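Local coordinates for WbbM protein (Klebsiella pneumoniae, PDB 6U4B) that probably polymerises an O-antigen polysaccharide as a trimeric, bifunctional glycosyltransferase, at residues Val29-Thr33 and Val88-Glu93; Leu94-Phe100 and Ile222-Tyr226; Arg349-Leu353 and Thr586-Glu591. All coordinates share one frame; numbering follows the deposited sequence.

Contacts 1 and 2 both belong to the DUF4422 region, with centres about 8 Å apart, and they join helices to a single mixed sheet. Helix 82-91, used in contact 1, leads through a short loop into strand 97-102, used in contact 2. That strand lies beside and parallel to strand 29-35, with Tyr32 N 2.9 Å from Gly99 O. Contact 3 comes last along the chain. Its first segment is in the glycosyltransferase family 8 region, and its centre is about 38 Å from that of contact 1 and about 45 Å from that of contact 2. The first two thus pack two helices on one sheet of the DUF4422 region, probably one of the two transferase modules, while contact 3 lies at the trimer interface.

Contact 1 (Val29-Thr33 and Val88-Glu93); sequences VKIYT and VWKNEE
A beta-alpha-beta crossover in the DUF4422 domain brings Val88, in the last turn of helix 82-91, over the ring of Tyr32 of strand 29-35, and Glu92, just past the helix, to the ring's edge. The helix lies in the connection between the parallel strands 47-51 and 97-102, which flank strand 29-35 in the sheet. With its CG anti to its own carbonyl carbon (chi1 -59°), Tyr32 sends its ring out from the sheet toward the helix. Val88 meets it from the opposite direction: CG2 sits over the centre of one ring face, 3.5 Å from the ring centroid and almost on the normal, a CH-pi contact. The other methyl, CG1, reaches the rim at Tyr32 CE2, 3.6 Å away. The phenol is fixed at its far end by a hydrogen bond from Tyr32 OH to Glu92 OE2, 2.6 Å long. This oxygen lies at the ring edge, in the plane of the ring, and receives the bond on its anti lone pair, while the carboxylate stands almost perpendicular to the ring. Glu92 is the first residue past the helical conformation. Its N still bonds to Val88 O, and a bend at chi2 (-72°) turns its acid group back to the tyrosine. Lys30, two residues before Tyr32 and pointing the same way, adds a long salt bridge, NZ to Glu92 OE2 at 3.8 Å, and a weak hydrogen bond from NZ to Glu93 O at 3.5 Å. On the strand side, Tyr32 also touches Lys48 and Leu50 of strand 47-51. OE2 thus takes a short neutral-donor bond and the field of a nearby ammonium together. This would probably favour the ionised carboxylate, and the short Tyr32-Glu92 bond, beside the apolar Val88 face, ties the end of the helix to the sheet.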
ATOM      1  N   VAL A  29     -38.158  32.365 -24.632  1.00 75.73           N
ATOM      2  CA  VAL A  29     -38.779  31.479 -23.657  1.00 71.73           C
ATOM      3  C   VAL A  29     -37.784  30.388 -23.288  1.00 67.00           C
ATOM      4  O   VAL A  29     -37.154  29.793 -24.168  1.00 68.89           O
ATOM      5  CB  VAL A  29     -40.085  30.862 -24.194  1.00 72.23           C
ATOM      6  CG1 VAL A  29     -40.761  30.039 -23.114  1.00 71.34           C
ATOM      7  CG2 VAL A  29     -41.018  31.953 -24.709  1.00 73.11           C
ATOM      8  N   LYS A  30     -37.637  30.140 -21.989  1.00 59.98           N
ATOM      9  CA  LYS A  30     -36.841  29.027 -21.484  1.00 60.26           C
ATOM     10  C   LYS A  30     -37.609  28.391 -20.338  1.00 54.46           C
ATOM     11  O   LYS A  30     -37.855  29.043 -19.318  1.00 54.35           O
ATOM     12  CB  LYS A  30     -35.455  29.489 -21.024  1.00 63.04           C
ATOM     13  CG  LYS A  30     -34.513  29.828 -22.168  1.00 70.42           C
ATOM     14  CD  LYS A  30     -33.215  30.439 -21.667  1.00 75.60           C
ATOM     15  CE  LYS A  30     -32.033  29.520 -21.927  1.00 77.01           C
ATOM     16  NZ  LYS A  30     -30.742  30.200 -21.629  1.00 77.55           N
ATOM     17  N   ILE A  31     -38.002  27.134 -20.512  1.00 48.03           N
ATOM     18  CA  ILE A  31     -38.760  26.393 -19.512  1.00 47.51           C
ATOM     19  C   ILE A  31     -37.935  25.185 -19.092  1.00 49.91           C
ATOM     20  O   ILE A  31     -37.377  24.483 -19.943  1.00 50.03           O
ATOM     21  CB  ILE A  31     -40.135  25.959 -20.047  1.00 49.70           C
ATOM     22  CG1 ILE A  31     -40.909  27.171 -20.569  1.00 52.16           C
ATOM     23  CG2 ILE A  31     -40.930  25.250 -18.962  1.00 50.13           C
ATOM     24  CD1 ILE A  31     -42.179  26.811 -21.300  1.00 52.52           C
ATOM     25  N   TYR A  32     -37.864  24.942 -17.786  1.00 48.89           N
ATOM     26  CA  TYR A  32     -37.023  23.896 -17.225  1.00 44.13           C
ATOM     27  C   TYR A  32     -37.881  22.772 -16.659  1.00 43.95           C
ATOM     28  O   TYR A  32     -38.892  23.023 -15.998  1.00 43.99           O
ATOM     29  CB  TYR A  32     -36.109  24.466 -16.134  1.00 46.12           C
ATOM     30  CG  TYR A  32     -35.203  25.565 -16.638  1.00 45.57           C
ATOM     31  CD1 TYR A  32     -33.901  25.291 -17.037  1.00 42.41           C
ATOM     32  CD2 TYR A  32     -35.657  26.876 -16.731  1.00 48.41           C
ATOM     33  CE1 TYR A  32     -33.074  26.294 -17.506  1.00 44.41           C
ATOM     34  CE2 TYR A  32     -34.840  27.883 -17.201  1.00 47.22           C
ATOM     35  CZ  TYR A  32     -33.550  27.588 -17.585  1.00 46.64           C
ATOM     36  OH  TYR A  32     -32.734  28.591 -18.053  1.00 50.23           O
ATOM     37  N   THR A  33     -37.477  21.535 -16.929  1.00 42.75           N
ATOM     38  CA  THR A  33     -38.146  20.356 -16.396  1.00 43.46           C
ATOM     39  C   THR A  33     -37.249  19.679 -15.367  1.00 44.68           C
ATOM     40  O   THR A  33     -36.030  19.591 -15.552  1.00 44.98           O
ATOM     41  CB  THR A  33     -38.509  19.366 -17.509  1.00 40.75           C
ATOM     42  OG1 THR A  33     -37.358  19.104 -18.323  1.00 42.24           O
ATOM     43  CG2 THR A  33     -39.623  19.930 -18.379  1.00 37.31           C
ATOM     44  N   VAL A  88     -31.634  28.137 -11.530  1.00 43.65           N
ATOM     45  CA  VAL A  88     -31.862  29.000 -12.686  1.00 46.17           C
ATOM     46  C   VAL A  88     -31.739  30.463 -12.284  1.00 48.90           C
ATOM     47  O   VAL A  88     -31.130  31.273 -12.996  1.00 49.62           O
ATOM     48  CB  VAL A  88     -33.237  28.698 -13.312  1.00 43.53           C
ATOM     49  CG1 VAL A  88     -33.549  29.693 -14.416  1.00 43.18           C
ATOM     50  CG2 VAL A  88     -33.283  27.275 -13.848  1.00 43.97           C
ATOM     51  N   TRP A  89     -32.305  30.818 -11.128  1.00 47.19           N
ATOM     52  CA  TRP A  89     -32.261  32.193 -10.643  1.00 50.13           C
ATOM     53  C   TRP A  89     -30.828  32.695 -10.508  1.00 50.49           C
ATOM     54  O   TRP A  89     -30.516  33.819 -10.916  1.00 50.36           O
ATOM     55  CB  TRP A  89     -32.996  32.275  -9.303  1.00 51.31           C
ATOM     56  CG  TRP A  89     -32.883  33.583  -8.579  1.00 54.01           C
ATOM     57  CD1 TRP A  89     -32.823  34.829  -9.130  1.00 57.54           C
ATOM     58  CD2 TRP A  89     -32.819  33.766  -7.160  1.00 52.30           C
ATOM     59  NE1 TRP A  89     -32.726  35.779  -8.140  1.00 57.04           N
ATOM     60  CE2 TRP A  89     -32.722  35.151  -6.922  1.00 54.68           C
ATOM     61  CE3 TRP A  89     -32.835  32.893  -6.067  1.00 51.13           C
ATOM     62  CZ2 TRP A  89     -32.640  35.683  -5.635  1.00 58.20           C
ATOM     63  CZ3 TRP A  89     -32.754  33.423  -4.791  1.00 53.46           C
ATOM     64  CH2 TRP A  89     -32.658  34.804  -4.586  1.00 58.30           C
ATOM     65  N   LYS A  90     -29.939  31.870  -9.957  1.00 51.07           N
ATOM     66  CA  LYS A  90     -28.593  32.318  -9.623  1.00 53.39           C
ATOM     67  C   LYS A  90     -27.581  32.139 -10.747  1.00 54.37           C
ATOM     68  O   LYS A  90     -26.556  32.832 -10.750  1.00 52.83           O
ATOM     69  CB  LYS A  90     -28.083  31.576  -8.383  1.00 51.20           C
ATOM     70  CG  LYS A  90     -28.811  31.935  -7.106  1.00 49.99           C
ATOM     71  CD  LYS A  90     -28.715  33.428  -6.832  1.00 54.84           C
ATOM     72  CE  LYS A  90     -29.282  33.775  -5.468  1.00 49.59           C
ATOM     73  NZ  LYS A  90     -29.217  35.239  -5.204  1.00 55.78           N
ATOM     74  N   ASN A  91     -27.830  31.240 -11.701  1.00 53.35           N
ATOM     75  CA  ASN A  91     -26.797  30.843 -12.646  1.00 60.02           C
ATOM     76  C   ASN A  91     -27.165  31.005 -14.115  1.00 60.93           C
ATOM     77  O   ASN A  91     -26.256  31.093 -14.948  1.00 61.67           O
ATOM     78  CB  ASN A  91     -26.394  29.379 -12.406  1.00 60.67           C
ATOM     79  CG  ASN A  91     -26.002  29.115 -10.963  1.00 57.86           C
ATOM     80  OD1 ASN A  91     -24.898  29.458 -10.536  1.00 58.99           O
ATOM     81  ND2 ASN A  91     -26.906  28.505 -10.205  1.00 52.40           N
ATOM     82  N   GLU A  92     -28.445  31.051 -14.461  1.00 61.61           N
ATOM     83  CA  GLU A  92     -28.858  31.057 -15.856  1.00 65.02           C
ATOM     84  C   GLU A  92     -29.039  32.476 -16.381  1.00 68.42           C
ATOM     85  O   GLU A  92     -29.466  33.381 -15.658  1.00 65.65           O
ATOM     86  CB  GLU A  92     -30.165  30.282 -16.033  1.00 60.86           C
ATOM     87  CG  GLU A  92     -29.992  28.785 -16.197  1.00 57.45           C
ATOM     88  CD  GLU A  92     -29.405  28.413 -17.545  1.00 58.24           C
ATOM     89  OE1 GLU A  92     -28.163  28.456 -17.692  1.00 55.22           O
ATOM     90  OE2 GLU A  92     -30.190  28.089 -18.462  1.00 56.94           O
ATOM     91  N   GLU A  93     -28.706  32.661 -17.659  1.00 66.86           N
ATOM     92  CA  GLU A  93     -29.063  33.881 -18.374  1.00 68.10           C
ATOM     93  C   GLU A  93     -30.540  33.796 -18.735  1.00 67.08           C
ATOM     94  O   GLU A  93     -30.939  32.985 -19.577  1.00 65.04           O
ATOM     95  CB  GLU A  93     -28.193  34.069 -19.612  1.00 72.92           C
ATOM     96  CG  GLU A  93     -26.983  34.960 -19.374  1.00 81.08           C
ATOM     97  CD  GLU A  93     -26.431  35.558 -20.652  1.00 90.31           C
ATOM     98  OE1 GLU A  93     -26.244  34.805 -21.630  1.00 92.97           O
ATOM     99  OE2 GLU A  93     -26.190  36.784 -20.681  1.00 94.72           O
TER

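Contact 2 (Leu94-Phe100 and Ile222-Tyr226); sequences LADYVGF and IFVDY
Phe223 and Val224 meet Leu94, Val98 and Phe100 from a turn of helix 220-240 that is closed by a 2.9 Å hydrogen bond from Tyr226 N to Ile222 O. The contact between the two segments themselves is apolar, and it is the helix-on-sheet packing of an alpha/beta layer: the helix follows directly on strand 216-219, the antiparallel neighbour of strand 97-102, and folds back over it. Phe223 is the central side chain. With CG anti to the backbone N (chi1 168°), its ring extends from the helix toward the strand. Val98 lies beneath one face, with CG1 over the ring centre, 3.9 Å from the centroid and nearly on the normal, a CH-pi contact. Farther along the strand, Phe100 presents its edge: Phe223 CE1 lies near the plane of the Phe100 ring, 3.5 Å from Phe100 CE1. The ring planes are inclined at 35° with centroids 5.8 Å apart. Val98 and Phe100 point to the same side of the strand, Gly99 between them, and together they follow the Phe223 ring from its middle to its rim. His85 and Val88 of helix 82-91 continue this core, His85 meeting both phenylalanine rings and Val88 touching Val98 and Phe100. In the loop before the strand, Leu94 reaches both helical side chains: CD2 approaches Phe223 CE2 at 3.9 Å, while CD1 comes closest to Val224 CG2, 3.5 Å away.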
ATOM      1  N   LEU A  94     -31.351  34.634 -18.099  1.00 68.85           N
ATOM      2  CA  LEU A  94     -32.798  34.484 -18.142  1.00 65.67           C
ATOM      3  C   LEU A  94     -33.361  34.995 -19.460  1.00 70.97           C
ATOM      4  O   LEU A  94     -33.062  36.116 -19.885  1.00 76.99           O
ATOM      5  CB  LEU A  94     -33.431  35.233 -16.973  1.00 59.97           C
ATOM      6  CG  LEU A  94     -32.708  35.030 -15.641  1.00 54.31           C
ATOM      7  CD1 LEU A  94     -33.251  35.977 -14.595  1.00 49.73           C
ATOM      8  CD2 LEU A  94     -32.824  33.587 -15.172  1.00 50.89           C
ATOM      9  N   ALA A  95     -34.185  34.170 -20.101  1.00 69.97           N
ATOM     10  CA  ALA A  95     -34.921  34.597 -21.278  1.00 69.99           C
ATOM     11  C   ALA A  95     -36.013  35.587 -20.873  1.00 71.39           C
ATOM     12  O   ALA A  95     -36.216  35.884 -19.693  1.00 69.92           O
ATOM     13  CB  ALA A  95     -35.515  33.388 -21.997  1.00 65.27           C
ATOM     14  N   ASP A  96     -36.728  36.107 -21.874  1.00 73.64           N
ATOM     15  CA  ASP A  96     -37.824  37.030 -21.595  1.00 73.71           C
ATOM     16  C   ASP A  96     -38.911  36.370 -20.756  1.00 68.73           C
ATOM     17  O   ASP A  96     -39.609  37.051 -19.997  1.00 65.45           O
ATOM     18  CB  ASP A  96     -38.410  37.564 -22.901  1.00 76.77           C
ATOM     19  CG  ASP A  96     -37.401  38.349 -23.716  1.00 81.70           C
ATOM     20  OD1 ASP A  96     -36.552  39.037 -23.113  1.00 83.13           O
ATOM     21  OD2 ASP A  96     -37.453  38.275 -24.962  1.00 86.32           O
ATOM     22  N   TYR A  97     -39.066  35.052 -20.876  1.00 64.52           N
ATOM     23  CA  TYR A  97     -40.005  34.288 -20.069  1.00 65.18           C
ATOM     24  C   TYR A  97     -39.282  33.084 -19.486  1.00 62.41           C
ATOM     25  O   TYR A  97     -38.577  32.375 -20.209  1.00 63.50           O
ATOM     26  CB  TYR A  97     -41.215  33.837 -20.896  1.00 67.26           C
ATOM     27  CG  TYR A  97     -42.206  34.940 -21.182  1.00 72.07           C
ATOM     28  CD1 TYR A  97     -43.375  35.057 -20.443  1.00 73.56           C
ATOM     29  CD2 TYR A  97     -41.969  35.870 -22.186  1.00 75.81           C
ATOM     30  CE1 TYR A  97     -44.286  36.068 -20.698  1.00 78.66           C
ATOM     31  CE2 TYR A  97     -42.874  36.885 -22.449  1.00 80.77           C
ATOM     32  CZ  TYR A  97     -44.029  36.979 -21.701  1.00 80.91           C
ATOM     33  OH  TYR A  97     -44.933  37.986 -21.957  1.00 82.30           O
ATOM     34  N   VAL A  98     -39.456  32.859 -18.185  1.00 58.94           N
ATOM     35  CA  VAL A  98     -38.820  31.755 -17.474  1.00 56.51           C
ATOM     36  C   VAL A  98     -39.916  30.874 -16.892  1.00 51.52           C
ATOM     37  O   VAL A  98     -40.852  31.375 -16.260  1.00 47.40           O
ATOM     38  CB  VAL A  98     -37.873  32.261 -16.369  1.00 56.62           C
ATOM     39  CG1 VAL A  98     -37.266  31.096 -15.604  1.00 49.78           C
ATOM     40  CG2 VAL A  98     -36.779  33.135 -16.965  1.00 60.34           C
ATOM     41  N   GLY A  99     -39.792  29.559 -17.100  1.00 48.91           N
ATOM     42  CA  GLY A  99     -40.835  28.636 -16.704  1.00 49.07           C
ATOM     43  C   GLY A  99     -40.269  27.354 -16.127  1.00 48.97           C
ATOM     44  O   GLY A  99     -39.085  27.046 -16.270  1.00 45.97           O
ATOM     45  N   PHE A 100     -41.153  26.609 -15.466  1.00 47.26           N
ATOM     46  CA  PHE A 100     -40.795  25.351 -14.828  1.00 42.81           C
ATOM     47  C   PHE A 100     -41.959  24.380 -14.940  1.00 44.29           C
ATOM     48  O   PHE A 100     -43.108  24.746 -14.683  1.00 47.06           O
ATOM     49  CB  PHE A 100     -40.428  25.546 -13.350  1.00 39.74           C
ATOM     50  CG  PHE A 100     -39.296  26.503 -13.130  1.00 39.19           C
ATOM     51  CD1 PHE A 100     -39.543  27.849 -12.939  1.00 41.08           C
ATOM     52  CD2 PHE A 100     -37.986  26.057 -13.118  1.00 44.29           C
ATOM     53  CE1 PHE A 100     -38.502  28.735 -12.738  1.00 47.06           C
ATOM     54  CE2 PHE A 100     -36.941  26.935 -12.918  1.00 46.07           C
ATOM     55  CZ  PHE A 100     -37.198  28.278 -12.728  1.00 48.02           C
ATOM     56  N   ILE A 222     -40.808  39.572 -13.546  1.00 61.04           N
ATOM     57  CA  ILE A 222     -41.628  39.019 -12.474  1.00 53.15           C
ATOM     58  C   ILE A 222     -40.929  37.830 -11.824  1.00 56.25           C
ATOM     59  O   ILE A 222     -41.057  37.610 -10.612  1.00 56.58           O
ATOM     60  CB  ILE A 222     -43.020  38.639 -13.016  1.00 51.76           C
ATOM     61  CG1 ILE A 222     -43.702  39.869 -13.625  1.00 54.83           C
ATOM     62  CG2 ILE A 222     -43.890  38.051 -11.918  1.00 50.35           C
ATOM     63  CD1 ILE A 222     -45.146  39.639 -14.025  1.00 54.48           C
ATOM     64  N   PHE A 223     -40.178  37.053 -12.608  1.00 54.11           N
ATOM     65  CA  PHE A 223     -39.472  35.901 -12.054  1.00 50.97           C
ATOM     66  C   PHE A 223     -38.380  36.327 -11.080  1.00 47.97           C
ATOM     67  O   PHE A 223     -38.223  35.720 -10.014  1.00 46.09           O
ATOM     68  CB  PHE A 223     -38.886  35.054 -13.185  1.00 48.12           C
ATOM     69  CG  PHE A 223     -37.904  34.017 -12.721  1.00 46.11           C
ATOM     70  CD1 PHE A 223     -38.340  32.839 -12.140  1.00 45.49           C
ATOM     71  CD2 PHE A 223     -36.541  34.219 -12.873  1.00 46.23           C
ATOM     72  CE1 PHE A 223     -37.438  31.882 -11.716  1.00 45.21           C
ATOM     73  CE2 PHE A 223     -35.633  33.267 -12.452  1.00 44.50           C
ATOM     74  CZ  PHE A 223     -36.082  32.095 -11.873  1.00 43.44           C
ATOM     75  N   VAL A 224     -37.610  37.361 -11.428  1.00 52.09           N
ATOM     76  CA  VAL A 224     -36.542  37.820 -10.544  1.00 57.73           C
ATOM     77  C   VAL A 224     -37.118  38.392  -9.255  1.00 57.78           C
ATOM     78  O   VAL A 224     -36.630  38.096  -8.157  1.00 55.36           O
ATOM     79  CB  VAL A 224     -35.651  38.847 -11.267  1.00 62.00           C
ATOM     80  CG1 VAL A 224     -34.771  39.588 -10.268  1.00 62.38           C
ATOM     81  CG2 VAL A 224     -34.795  38.157 -12.305  1.00 63.12           C
ATOM     82  N   ASP A 225     -38.164  39.216  -9.364  1.00 56.55           N
ATOM     83  CA  ASP A 225     -38.770  39.807  -8.176  1.00 55.19           C
ATOM     84  C   ASP A 225     -39.347  38.734  -7.262  1.00 51.96           C
ATOM     85  O   ASP A 225     -39.146  38.765  -6.041  1.00 48.80           O
ATOM     86  CB  ASP A 225     -39.850  40.808  -8.581  1.00 58.75           C
ATOM     87  CG  ASP A 225     -40.474  41.500  -7.385  1.00 70.93           C
ATOM     88  OD1 ASP A 225     -39.842  42.430  -6.841  1.00 75.88           O
ATOM     89  OD2 ASP A 225     -41.591  41.108  -6.983  1.00 73.00           O
ATOM     90  N   TYR A 226     -40.069  37.771  -7.839  1.00 48.06           N
ATOM     91  CA  TYR A 226     -40.625  36.684  -7.038  1.00 45.71           C
ATOM     92  C   TYR A 226     -39.521  35.840  -6.410  1.00 47.90           C
ATOM     93  O   TYR A 226     -39.658  35.373  -5.273  1.00 44.02           O
ATOM     94  CB  TYR A 226     -41.547  35.822  -7.902  1.00 43.88           C
ATOM     95  CG  TYR A 226     -42.040  34.568  -7.218  1.00 40.99           C
ATOM     96  CD1 TYR A 226     -41.810  33.315  -7.775  1.00 45.68           C
ATOM     97  CD2 TYR A 226     -42.728  34.634  -6.012  1.00 41.63           C
ATOM     98  CE1 TYR A 226     -42.257  32.161  -7.155  1.00 45.61           C
ATOM     99  CE2 TYR A 226     -43.179  33.487  -5.382  1.00 42.73           C
ATOM    100  CZ  TYR A 226     -42.939  32.253  -5.958  1.00 44.15           C
ATOM    101  OH  TYR A 226     -43.384  31.107  -5.336  1.00 41.56           O
TER

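Contact 3 (Arg349-Leu353 and Thr586-Glu591); sequences RLVNL and TPWEME
Thr586 packs its methyl CG2 against Leu353 CD2, 4.0 Å away, at the start of a type I turn leading into helix 589-596, the last helix of the chain. The turn rests on the C-terminal part of helix 344-352 in the glycosyltransferase family 8 region. Thr586 OG1 lies between its backbone N and carbonyl carbon (chi1 70°), where it accepts a weak capping bond from Trp588 N and donates to Ile583 O. The preceding residue, Asn585, is a ligand of a second magnesium site seen for this protein, and a magnesium ion lies about 9 Å from the Thr586 side chain.

Next, Pro587 slides past the extended Arg349 side chain: its CB sits over one face of the guanidinium, toward the rim, 3.4 Å from Arg349 NE. That nitrogen makes a salt bridge with Asp577 of the second subunit, which also packs on Pro587. The contact therefore lies at the trimer interface, where Glu589 packs against Glu589 of both other subunits.

Trp588 turns its six-membered ring to the helix. CZ2 touches Arg349 CB and CH2 lies 3.6 Å from Leu350 CD2, while Leu353 CD1 approaches the edge at CZ3, 3.9 Å away. At the other end of the indole, NE1 is hydrogen-bonded to Asn346 OD1, which helps to fix the ring's rotation. The Arg349 guanidinium stands perpendicular to the indole, too distant for more than a weak cation-pi attraction.

Last comes Glu591, poorly ordered, at the guanidinium edge. Its OE2 accepts a bent salt-bridge hydrogen bond from Arg349 NH1, 3.0 Å long with an N-H...O angle of 139°, lying in the guanidinium plane.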
ATOM      1  N   ARG A 349     -17.089   4.467  -3.073  1.00 51.13           N
ATOM      2  CA  ARG A 349     -15.763   3.854  -3.088  1.00 47.39           C
ATOM      3  C   ARG A 349     -15.205   3.767  -4.501  1.00 45.31           C
ATOM      4  O   ARG A 349     -14.003   3.969  -4.715  1.00 41.54           O
ATOM      5  CB  ARG A 349     -15.827   2.462  -2.460  1.00 43.86           C
ATOM      6  CG  ARG A 349     -16.207   2.453  -0.995  1.00 42.10           C
ATOM      7  CD  ARG A 349     -16.443   1.037  -0.499  1.00 42.76           C
ATOM      8  NE  ARG A 349     -16.408   0.953   0.957  1.00 47.27           N
ATOM      9  CZ  ARG A 349     -16.537  -0.180   1.641  1.00 55.32           C
ATOM     10  NH1 ARG A 349     -16.715  -1.325   0.997  1.00 55.42           N
ATOM     11  NH2 ARG A 349     -16.487  -0.169   2.966  1.00 60.48           N
ATOM     12  N   LEU A 350     -16.061   3.463  -5.479  1.00 42.06           N
ATOM     13  CA  LEU A 350     -15.595   3.319  -6.855  1.00 39.37           C
ATOM     14  C   LEU A 350     -15.118   4.650  -7.425  1.00 40.12           C
ATOM     15  O   LEU A 350     -14.076   4.707  -8.090  1.00 41.53           O
ATOM     16  CB  LEU A 350     -16.706   2.724  -7.722  1.00 39.30           C
ATOM     17  CG  LEU A 350     -16.957   1.238  -7.463  1.00 40.81           C
ATOM     18  CD1 LEU A 350     -18.331   0.822  -7.940  1.00 36.40           C
ATOM     19  CD2 LEU A 350     -15.879   0.407  -8.139  1.00 43.45           C
ATOM     20  N   VAL A 351     -15.868   5.726  -7.183  1.00 43.61           N
ATOM     21  CA  VAL A 351     -15.440   7.045  -7.639  1.00 46.41           C
ATOM     22  C   VAL A 351     -14.143   7.448  -6.949  1.00 46.54           C
ATOM     23  O   VAL A 351     -13.246   8.031  -7.571  1.00 48.33           O
ATOM     24  CB  VAL A 351     -16.554   8.082  -7.404  1.00 50.24           C
ATOM     25  CG1 VAL A 351     -16.038   9.487  -7.683  1.00 48.72           C
ATOM     26  CG2 VAL A 351     -17.757   7.774  -8.283  1.00 54.26           C
ATOM     27  N   ASN A 352     -14.016   7.129  -5.656  1.00 45.92           N
ATOM     28  CA  ASN A 352     -12.814   7.483  -4.906  1.00 48.00           C
ATOM     29  C   ASN A 352     -11.553   6.855  -5.486  1.00 44.17           C
ATOM     30  O   ASN A 352     -10.448   7.327  -5.197  1.00 41.93           O
ATOM     31  CB  ASN A 352     -12.970   7.077  -3.440  1.00 56.39           C
ATOM     32  CG  ASN A 352     -13.979   7.935  -2.704  1.00 70.54           C
ATOM     33  OD1 ASN A 352     -14.346   9.015  -3.169  1.00 75.77           O
ATOM     34  ND2 ASN A 352     -14.429   7.463  -1.546  1.00 74.80           N
ATOM     35  N   LEU A 353     -11.690   5.801  -6.295  1.00 44.10           N
ATOM     36  CA  LEU A 353     -10.539   5.246  -6.995  1.00 47.34           C
ATOM     37  C   LEU A 353      -9.990   6.203  -8.045  1.00 48.25           C
ATOM     38  O   LEU A 353      -8.810   6.108  -8.395  1.00 42.55           O
ATOM     39  CB  LEU A 353     -10.913   3.920  -7.664  1.00 42.22           C
ATOM     40  CG  LEU A 353     -11.399   2.764  -6.789  1.00 44.14           C
ATOM     41  CD1 LEU A 353     -11.955   1.644  -7.662  1.00 47.38           C
ATOM     42  CD2 LEU A 353     -10.272   2.247  -5.903  1.00 43.18           C
ATOM     43  N   THR A 586      -7.587  -0.954  -1.265  1.00 45.90           N
ATOM     44  CA  THR A 586      -8.904  -0.389  -1.550  1.00 46.48           C
ATOM     45  C   THR A 586      -9.798  -0.704  -0.356  1.00 50.35           C
ATOM     46  O   THR A 586      -9.404  -1.515   0.491  1.00 51.02           O
ATOM     47  CB  THR A 586      -9.488  -0.945  -2.857  1.00 41.74           C
ATOM     48  OG1 THR A 586      -9.846  -2.323  -2.677  1.00 45.76           O
ATOM     49  CG2 THR A 586      -8.484  -0.825  -3.994  1.00 41.16           C
ATOM     50  N   PRO A 587     -10.973  -0.077  -0.221  1.00 48.33           N
ATOM     51  CA  PRO A 587     -11.858  -0.444   0.902  1.00 51.75           C
ATOM     52  C   PRO A 587     -12.351  -1.880   0.855  1.00 51.85           C
ATOM     53  O   PRO A 587     -12.822  -2.385   1.882  1.00 54.79           O
ATOM     54  CB  PRO A 587     -13.026   0.543   0.777  1.00 52.05           C
ATOM     55  CG  PRO A 587     -12.446   1.701   0.058  1.00 53.88           C
ATOM     56  CD  PRO A 587     -11.447   1.137  -0.910  1.00 50.52           C
ATOM     57  N   TRP A 588     -12.258  -2.559  -0.290  1.00 47.24           N
ATOM     58  CA  TRP A 588     -12.681  -3.952  -0.375  1.00 48.18           C
ATOM     59  C   TRP A 588     -11.602  -4.929   0.071  1.00 54.77           C
ATOM     60  O   TRP A 588     -11.836  -6.141   0.026  1.00 56.08           O
ATOM     61  CB  TRP A 588     -13.111  -4.296  -1.805  1.00 46.04           C
ATOM     62  CG  TRP A 588     -14.200  -3.419  -2.341  1.00 46.48           C
ATOM     63  CD1 TRP A 588     -15.535  -3.512  -2.073  1.00 46.00           C
ATOM     64  CD2 TRP A 588     -14.048  -2.314  -3.240  1.00 43.55           C
ATOM     65  NE1 TRP A 588     -16.224  -2.531  -2.746  1.00 52.18           N
ATOM     66  CE2 TRP A 588     -15.333  -1.783  -3.470  1.00 48.74           C
ATOM     67  CE3 TRP A 588     -12.949  -1.721  -3.869  1.00 42.38           C
ATOM     68  CZ2 TRP A 588     -15.549  -0.688  -4.302  1.00 47.48           C
ATOM     69  CZ3 TRP A 588     -13.166  -0.633  -4.694  1.00 45.51           C
ATOM     70  CH2 TRP A 588     -14.455  -0.128  -4.904  1.00 46.36           C
ATOM     71  N   GLU A 589     -10.441  -4.437   0.510  1.00 57.61           N
ATOM     72  CA  GLU A 589      -9.318  -5.322   0.808  1.00 58.66           C
ATOM     73  C   GLU A 589      -9.640  -6.267   1.961  1.00 60.89           C
ATOM     74  O   GLU A 589      -9.476  -7.487   1.841  1.00 60.47           O
ATOM     75  CB  GLU A 589      -8.072  -4.494   1.117  1.00 58.92           C
ATOM     76  CG  GLU A 589      -6.892  -5.310   1.603  1.00 60.99           C
ATOM     77  CD  GLU A 589      -5.589  -4.542   1.533  1.00 60.85           C
ATOM     78  OE1 GLU A 589      -4.563  -5.150   1.161  1.00 61.73           O
ATOM     79  OE2 GLU A 589      -5.596  -3.330   1.837  1.00 59.97           O
ATOM     80  N   MET A 590     -10.104  -5.723   3.088  1.00 71.38           N
ATOM     81  CA  MET A 590     -10.460  -6.575   4.217  1.00 87.80           C
ATOM     82  C   MET A 590     -11.729  -7.378   3.960  1.00 92.22           C
ATOM     83  O   MET A 590     -11.940  -8.402   4.619  1.00 95.85           O
ATOM     84  CB  MET A 590     -10.620  -5.741   5.489  1.00 99.02           C
ATOM     85  CG  MET A 590     -11.512  -4.520   5.336  1.00109.38           C
ATOM     86  SD  MET A 590     -12.143  -3.930   6.920  1.00119.92           S
ATOM     87  CE  MET A 590     -13.804  -4.603   6.889  1.00121.20           C
ATOM     88  N   GLU A 591     -12.577  -6.938   3.025  1.00 92.56           N
ATOM     89  CA  GLU A 591     -13.746  -7.732   2.661  1.00 94.07           C
ATOM     90  C   GLU A 591     -13.337  -9.078   2.080  1.00 91.24           C
ATOM     91  O   GLU A 591     -14.013 -10.089   2.302  1.00 92.04           O
ATOM     92  CB  GLU A 591     -14.614  -6.979   1.652  1.00 96.94           C
ATOM     93  CG  GLU A 591     -15.585  -5.977   2.244  1.00103.04           C
ATOM     94  CD  GLU A 591     -16.652  -5.570   1.245  1.00108.32           C
ATOM     95  OE1 GLU A 591     -17.190  -6.463   0.555  1.00110.02           O
ATOM     96  OE2 GLU A 591     -16.943  -4.360   1.138  1.00109.52           O
TER